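Flagellar basal body rod modification protein (Helicobacter pylori 26695, PDB 4ZZF) is probably required for flagellar hook formation, perhaps as a scaffolding protein, and is represented here by a truncated form containing its Ig-like domain. Local coordinates at residues A[71-76]-A[81-86]; A[27-32]-A[42-47]; A[106-111]-A[128-133]. All coordinates share one frame; numbering follows the deposited sequence.

Interaction 1: A[71-76]-A[81-86]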
# COMPACT_ATOMS: atom_id res chain seq x y z
N PHE A 71 -29.18 5.33 7.60
CA PHE A 71 -30.25 5.93 8.38
C PHE A 71 -31.21 6.67 7.48
O PHE A 71 -30.90 6.91 6.31
CB PHE A 71 -29.68 6.88 9.43
CG PHE A 71 -28.70 6.24 10.39
CD1 PHE A 71 -29.14 5.65 11.55
CD2 PHE A 71 -27.34 6.27 10.12
CE1 PHE A 71 -28.24 5.08 12.44
CE2 PHE A 71 -26.43 5.70 10.99
CZ PHE A 71 -26.88 5.11 12.15
N GLU A 72 -32.37 7.02 8.01
CA GLU A 72 -33.31 7.87 7.30
C GLU A 72 -33.76 8.98 8.22
O GLU A 72 -33.86 8.79 9.43
CB GLU A 72 -34.50 7.07 6.77
CG GLU A 72 -34.15 6.15 5.59
CD GLU A 72 -35.32 5.30 5.09
OE1 GLU A 72 -36.31 5.13 5.84
OE2 GLU A 72 -35.23 4.81 3.94
N TRP A 73 -34.01 10.14 7.64
CA TRP A 73 -34.56 11.27 8.35
C TRP A 73 -35.77 11.78 7.58
O TRP A 73 -35.67 12.02 6.37
CB TRP A 73 -33.51 12.36 8.49
CG TRP A 73 -34.02 13.63 9.08
CD1 TRP A 73 -34.88 13.76 10.12
CD2 TRP A 73 -33.69 14.95 8.64
NE1 TRP A 73 -35.10 15.09 10.38
CE2 TRP A 73 -34.38 15.84 9.49
CE3 TRP A 73 -32.88 15.46 7.64
CZ2 TRP A 73 -34.28 17.22 9.34
CZ3 TRP A 73 -32.78 16.83 7.50
CH2 TRP A 73 -33.48 17.69 8.34
N ASP A 74 -36.91 11.95 8.26
CA ASP A 74 -38.15 12.35 7.58
C ASP A 74 -38.20 13.84 7.29
O ASP A 74 -39.13 14.32 6.67
CB ASP A 74 -39.39 11.94 8.40
CG ASP A 74 -39.41 12.53 9.80
OD1 ASP A 74 -38.72 13.54 10.06
OD2 ASP A 74 -40.13 11.98 10.66
N GLY A 75 -37.18 14.56 7.74
CA GLY A 75 -37.10 15.98 7.49
C GLY A 75 -37.87 16.82 8.49
O GLY A 75 -38.11 18.01 8.25
N THR A 76 -38.24 16.22 9.62
CA THR A 76 -38.93 16.95 10.69
C THR A 76 -37.98 17.36 11.81
O THR A 76 -36.96 16.70 12.06
CB THR A 76 -40.09 16.13 11.30
OG1 THR A 76 -39.57 14.97 11.97
CG2 THR A 76 -41.09 15.70 10.21
N GLU A 81 -42.44 19.02 12.87
CA GLU A 81 -42.66 19.99 11.79
C GLU A 81 -41.60 19.85 10.69
O GLU A 81 -40.41 19.82 10.99
CB GLU A 81 -42.61 21.41 12.35
CG GLU A 81 -42.96 21.50 13.83
CD GLU A 81 -43.04 22.94 14.32
OE1 GLU A 81 -42.34 23.81 13.75
OE2 GLU A 81 -43.80 23.20 15.29
N LYS A 82 -42.02 19.78 9.42
CA LYS A 82 -41.04 19.68 8.34
C LYS A 82 -40.27 20.98 8.17
O LYS A 82 -40.86 22.05 7.99
CB LYS A 82 -41.71 19.28 7.02
CG LYS A 82 -42.15 17.81 7.01
CD LYS A 82 -42.02 17.18 5.63
CE LYS A 82 -42.32 15.68 5.70
NZ LYS A 82 -42.17 15.00 4.38
N VAL A 83 -38.94 20.87 8.24
CA VAL A 83 -38.03 22.02 8.25
C VAL A 83 -37.77 22.59 6.85
O VAL A 83 -38.05 21.92 5.85
CB VAL A 83 -36.70 21.62 8.88
CG1 VAL A 83 -36.94 21.11 10.31
CG2 VAL A 83 -36.02 20.56 8.02
N PRO A 84 -37.25 23.83 6.77
CA PRO A 84 -36.96 24.40 5.45
C PRO A 84 -35.99 23.56 4.62
O PRO A 84 -35.10 22.90 5.17
CB PRO A 84 -36.35 25.78 5.77
CG PRO A 84 -36.06 25.77 7.24
CD PRO A 84 -37.04 24.81 7.85
N LYS A 85 -36.18 23.56 3.30
CA LYS A 85 -35.30 22.81 2.42
C LYS A 85 -33.90 23.40 2.52
O LYS A 85 -33.73 24.57 2.87
CB LYS A 85 -35.80 22.84 0.97
CG LYS A 85 -35.68 24.19 0.26
CD LYS A 85 -36.33 24.16 -1.13
CE LYS A 85 -35.33 23.82 -2.24
NZ LYS A 85 -35.92 23.92 -3.62
N GLY A 86 -32.90 22.58 2.23
CA GLY A 86 -31.53 23.05 2.24
C GLY A 86 -30.54 22.00 2.67
O GLY A 86 -30.87 20.81 2.74
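G75 and V83 join the two segments through a single backbone hydrogen bond: V83 N donates to G75 O (3.0 Å, 169°). Two CA-H...O contacts accompany it, K82 CA to the same G75 O and T76 CA to E81 O (3.2 Å). T76 and K82, CA atoms 4.2 Å apart, form a single isolated bridge.

Polar side chains shape the turn on the side of 71-76. D74 accepts twice through OD1: the backbone N of T76 comes to its anti side at 2.8 Å, making an Asx turn, and T76 OG1 meets its syn side, both tilted out of the carboxylate plane. A threonine hydroxyl suits this place because its torsion (chi1 65°) swings OG1 back toward D74. W73 NE1 lies with T76 O in its ring plane and donates to it at 3.0 Å, giving the indole's polar edge a partner. G75, at phi 85°, adopts a conformation that suits a residue without CB, and its CA sits over one face of the indole.

Among apolar groups, V83 turns CG2 to the benzo end of W73, 3.8 Å from CH2, while W73 also packs on I46 and meets Y88 edge-to-face. K82 lays its aliphatic chain across T76, CG 4.0 Å from T76 CG2, and carries CE past D74 O; its NZ bonds to N22 O.

The arrangement is a connection between strands 67-73 and 86-94 of the FlgD Ig-like domain, closed by one backbone bond and W73-V83 packing, with an Asx turn shaping its first half.

Interaction 2: A[27-32]-A[42-47]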
# COMPACT_ATOMS: atom_id res chain seq x y z
N PHE A 27 -29.16 8.56 4.49
CA PHE A 27 -27.76 8.94 4.68
C PHE A 27 -27.01 7.86 5.45
O PHE A 27 -27.61 7.01 6.11
CB PHE A 27 -27.65 10.30 5.39
CG PHE A 27 -28.05 10.25 6.84
CD1 PHE A 27 -29.37 10.45 7.21
CD2 PHE A 27 -27.12 10.00 7.83
CE1 PHE A 27 -29.74 10.40 8.54
CE2 PHE A 27 -27.49 9.95 9.16
CZ PHE A 27 -28.79 10.15 9.52
N SER A 28 -25.69 7.92 5.38
CA SER A 28 -24.84 6.90 5.97
C SER A 28 -23.78 7.53 6.90
O SER A 28 -23.25 8.62 6.63
CB SER A 28 -24.22 6.07 4.85
OG SER A 28 -22.95 5.57 5.21
N LEU A 29 -23.51 6.85 8.01
CA LEU A 29 -22.49 7.26 8.97
C LEU A 29 -21.52 6.12 9.22
O LEU A 29 -21.92 4.95 9.32
CB LEU A 29 -23.11 7.70 10.29
CG LEU A 29 -23.88 9.01 10.26
CD1 LEU A 29 -24.48 9.30 11.65
CD2 LEU A 29 -22.95 10.11 9.86
N PHE A 30 -20.24 6.44 9.35
CA PHE A 30 -19.25 5.41 9.58
C PHE A 30 -18.83 5.37 11.05
O PHE A 30 -18.37 6.39 11.59
CB PHE A 30 -18.03 5.63 8.69
CG PHE A 30 -16.95 4.60 8.86
CD1 PHE A 30 -16.98 3.42 8.15
CD2 PHE A 30 -15.90 4.82 9.75
CE1 PHE A 30 -15.98 2.47 8.31
CE2 PHE A 30 -14.90 3.88 9.91
CZ PHE A 30 -14.94 2.70 9.19
N PHE A 31 -19.00 4.21 11.69
CA PHE A 31 -18.58 4.04 13.08
C PHE A 31 -17.30 3.21 13.17
O PHE A 31 -17.28 2.03 12.82
CB PHE A 31 -19.72 3.43 13.90
CG PHE A 31 -20.92 4.34 14.00
CD1 PHE A 31 -21.88 4.36 12.99
CD2 PHE A 31 -21.05 5.22 15.06
CE1 PHE A 31 -22.97 5.21 13.05
CE2 PHE A 31 -22.14 6.08 15.14
CZ PHE A 31 -23.11 6.08 14.12
N ASP A 32 -16.23 3.86 13.62
CA ASP A 32 -14.90 3.27 13.71
C ASP A 32 -14.81 2.11 14.70
O ASP A 32 -13.95 1.24 14.57
CB ASP A 32 -13.90 4.36 14.10
CG ASP A 32 -14.01 5.58 13.19
OD1 ASP A 32 -15.00 6.34 13.33
OD2 ASP A 32 -13.14 5.76 12.32
N PRO A 42 -25.63 7.52 23.10
CA PRO A 42 -25.20 7.77 21.72
C PRO A 42 -26.34 8.31 20.86
O PRO A 42 -27.48 7.86 20.98
CB PRO A 42 -24.76 6.40 21.22
CG PRO A 42 -25.68 5.45 21.96
CD PRO A 42 -25.83 6.08 23.35
N ALA A 43 -26.04 9.26 19.99
CA ALA A 43 -27.07 9.86 19.19
C ALA A 43 -26.50 10.54 17.96
O ALA A 43 -25.34 10.95 17.95
CB ALA A 43 -27.86 10.86 20.03
N ILE A 44 -27.33 10.65 16.93
CA ILE A 44 -27.09 11.50 15.77
C ILE A 44 -27.65 12.91 15.97
O ILE A 44 -28.78 13.07 16.44
CB ILE A 44 -27.75 10.91 14.51
CG1 ILE A 44 -27.17 9.54 14.19
CG2 ILE A 44 -27.64 11.87 13.33
CD1 ILE A 44 -28.00 8.76 13.18
N GLN A 45 -26.87 13.94 15.62
CA GLN A 45 -27.41 15.30 15.61
C GLN A 45 -27.50 15.82 14.17
O GLN A 45 -26.57 15.67 13.38
CB GLN A 45 -26.54 16.25 16.44
CG GLN A 45 -26.37 15.87 17.91
CD GLN A 45 -25.37 14.71 18.12
OE1 GLN A 45 -24.29 14.69 17.51
NE2 GLN A 45 -25.74 13.75 18.97
N ILE A 46 -28.64 16.44 13.84
CA ILE A 46 -28.81 17.10 12.55
C ILE A 46 -28.92 18.61 12.72
O ILE A 46 -29.82 19.11 13.41
CB ILE A 46 -30.04 16.56 11.84
CG1 ILE A 46 -29.99 15.03 11.83
CG2 ILE A 46 -30.12 17.13 10.42
CD1 ILE A 46 -31.18 14.36 11.16
N LEU A 47 -28.01 19.34 12.10
CA LEU A 47 -27.91 20.79 12.28
C LEU A 47 -28.22 21.49 10.95
O LEU A 47 -27.97 20.92 9.88
CB LEU A 47 -26.51 21.19 12.76
CG LEU A 47 -26.03 20.90 14.19
CD1 LEU A 47 -26.29 19.50 14.63
CD2 LEU A 47 -24.54 21.18 14.30
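I44 reaches across from strand 43-47 to F27 and L29 of strand 25-31, and these three buried side chains make the tight part of the contact. The strands are not hydrogen-bonded to each other: L29 and I44 have CA atoms 9.2 Å apart, a spacing bridged by side chains alone. L29 puts CD1 against the ethyl branch of I44, 3.7 Å from CG1 and 3.9 Å from CD1. The same I44 CD1 also touches the rim of the F27 ring, 4.0 Å from CZ and near the ring plane, so the phenylalanine offers its edge. A chi1 of -61° sets I44 CG1 opposite its own carbonyl carbon, and the extended ethyl arm (chi2 166°) spans the interval to both partners. Branched isoleucine and leucine fill it without polar atoms to satisfy.

Packing is looser toward I46, whose CD1 stays 5.0 Å from F27 CE1 and turns to W73 instead. On the other side of strand 43-47, Q45 is partly exposed and makes a weak bond from NE2 to A43 O within its own strand. Apolar side chains meeting between strands of two different sheets are characteristic of a beta sandwich, here the Ig-like domain.

Interaction 3: A[106-111]-A[128-133]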
# COMPACT_ATOMS: atom_id res chain seq x y z
N THR A 106 -18.36 10.97 14.83
CA THR A 106 -18.33 10.73 13.40
C THR A 106 -19.32 11.67 12.72
O THR A 106 -19.99 12.47 13.38
CB THR A 106 -18.64 9.26 13.06
OG1 THR A 106 -18.34 9.02 11.67
CG2 THR A 106 -20.09 8.92 13.34
N ARG A 107 -19.40 11.60 11.40
CA ARG A 107 -20.16 12.57 10.63
C ARG A 107 -20.25 12.05 9.22
O ARG A 107 -19.47 11.18 8.82
CB ARG A 107 -19.47 13.95 10.62
CG ARG A 107 -18.06 13.89 10.02
CD ARG A 107 -17.59 15.24 9.53
NE ARG A 107 -16.20 15.23 9.06
CZ ARG A 107 -15.84 15.30 7.78
NH1 ARG A 107 -16.76 15.37 6.82
NH2 ARG A 107 -14.55 15.29 7.45
N ILE A 108 -21.21 12.58 8.47
CA ILE A 108 -21.29 12.34 7.05
C ILE A 108 -20.00 12.76 6.34
O ILE A 108 -19.43 13.81 6.65
CB ILE A 108 -22.49 13.09 6.44
CG1 ILE A 108 -23.78 12.35 6.76
CG2 ILE A 108 -22.35 13.25 4.93
CD1 ILE A 108 -24.95 12.86 5.95
N GLY A 109 -19.53 11.97 5.38
CA GLY A 109 -18.39 12.39 4.57
C GLY A 109 -17.03 11.98 5.11
O GLY A 109 -16.01 12.58 4.77
N ARG A 110 -17.01 10.95 5.96
CA ARG A 110 -15.76 10.34 6.38
C ARG A 110 -15.97 8.85 6.55
O ARG A 110 -17.09 8.41 6.78
CB ARG A 110 -15.24 10.96 7.69
CG ARG A 110 -16.15 10.69 8.91
CD ARG A 110 -15.48 11.10 10.22
NE ARG A 110 -14.29 10.30 10.51
CZ ARG A 110 -14.33 9.11 11.12
NH1 ARG A 110 -15.49 8.59 11.48
NH2 ARG A 110 -13.21 8.44 11.34
N GLY A 111 -14.91 8.08 6.44
CA GLY A 111 -15.02 6.65 6.66
C GLY A 111 -14.04 5.88 5.82
O GLY A 111 -13.24 6.45 5.07
N GLY A 128 -19.08 3.69 1.72
CA GLY A 128 -20.44 3.28 2.02
C GLY A 128 -21.28 3.54 0.79
O GLY A 128 -20.87 3.25 -0.32
N GLU A 129 -22.46 4.12 0.99
CA GLU A 129 -23.33 4.48 -0.13
C GLU A 129 -22.88 5.73 -0.89
O GLU A 129 -23.39 6.00 -1.97
CB GLU A 129 -24.76 4.68 0.37
CG GLU A 129 -25.45 3.38 0.79
CD GLU A 129 -25.66 2.44 -0.39
OE1 GLU A 129 -25.87 2.94 -1.51
OE2 GLU A 129 -25.60 1.21 -0.19
N MET A 130 -21.93 6.49 -0.34
CA MET A 130 -21.51 7.72 -1.00
C MET A 130 -20.39 7.47 -2.01
O MET A 130 -19.53 6.60 -1.82
CB MET A 130 -21.06 8.77 0.02
CG MET A 130 -22.11 9.12 1.06
SD MET A 130 -21.59 10.43 2.20
CE MET A 130 -21.18 11.73 1.05
N VAL A 131 -20.42 8.22 -3.09
CA VAL A 131 -19.36 8.19 -4.06
C VAL A 131 -18.87 9.61 -4.25
O VAL A 131 -19.63 10.48 -4.68
CB VAL A 131 -19.81 7.57 -5.38
CG1 VAL A 131 -18.68 7.63 -6.41
CG2 VAL A 131 -20.24 6.14 -5.15
N LEU A 132 -17.61 9.85 -3.91
CA LEU A 132 -17.10 11.21 -3.83
C LEU A 132 -15.81 11.38 -4.63
O LEU A 132 -15.00 10.46 -4.69
CB LEU A 132 -16.87 11.60 -2.37
CG LEU A 132 -18.08 11.60 -1.44
CD1 LEU A 132 -17.63 11.79 -0.01
CD2 LEU A 132 -19.07 12.69 -1.84
N PRO A 133 -15.63 12.56 -5.23
CA PRO A 133 -14.42 12.89 -5.98
C PRO A 133 -13.22 12.94 -5.07
O PRO A 133 -13.35 13.34 -3.92
CB PRO A 133 -14.70 14.28 -6.55
CG PRO A 133 -16.15 14.53 -6.33
CD PRO A 133 -16.57 13.69 -5.17
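G109 and M130 mark the closest approach of the backbones, with CA atoms 7.9 Å apart and no hydrogen bond between the segments, as the chain leaves strand 104-107 and passes strand 130-133. The long, unbranched thioether of M130 reaches across this separation and sets its sulfur against I108 and G109. SD comes to 4.0 Å from I108 CG2 and lies 4.1 Å from G109 N, a packing approach to the peptide. The two side chains cross at about a right angle, the methionine meeting the methyl branch of the isoleucine. The bend at chi3 (56°) puts CE to one side and leaves SD as the atom nearest to I108 CG2 and G109 N. L132 CD1 lies more loosely, 4.7 Å from G109 CA.

G109 has phi 91° and psi 22°, where a CB would press on the preceding carbonyl, so glycine fits the turn, and a CB would also be crowded by R107 NH1. The arginines brace the turn from within 106-111. R110 NH1 donates to T106 OG1 at 2.9 Å, with the hydroxyl oxygen in the guanidinium plane, and R107 NH1 makes a weak bond to I108 O. Both guanidinium groups also form salt bridges with E11, and that of R110 with D32, which would largely offset their charge.

I108 turns back into the core on F27, L29 and I90, whereas M130 and L132 rest on V14. The contact therefore lies where strand 104-107 of the five-stranded sheet gives way to the small antiparallel sheet of strands 115-119, 122-127 and 130-133.

Overall arrangement
Along the chain, interaction 2 closes first, interaction 1 follows and interaction 3 comes last. Interaction 2 lies near the centre of the chain, its own centre about 15 Å from that of interaction 1 and about 11 Å from that of interaction 3, and it touches both. Toward interaction 1 the link is the pairing of neighbouring strands 25-31 and 67-73, with F71 packing on I44 and L29. Toward interaction 3, L29 packs at I108 and F30 O meets T106 OG1. Interactions 1 and 3 do not touch. Interactions 1 and 2 thus belong to the Ig-like domain, while interaction 3 joins its core to the small three-stranded sheet.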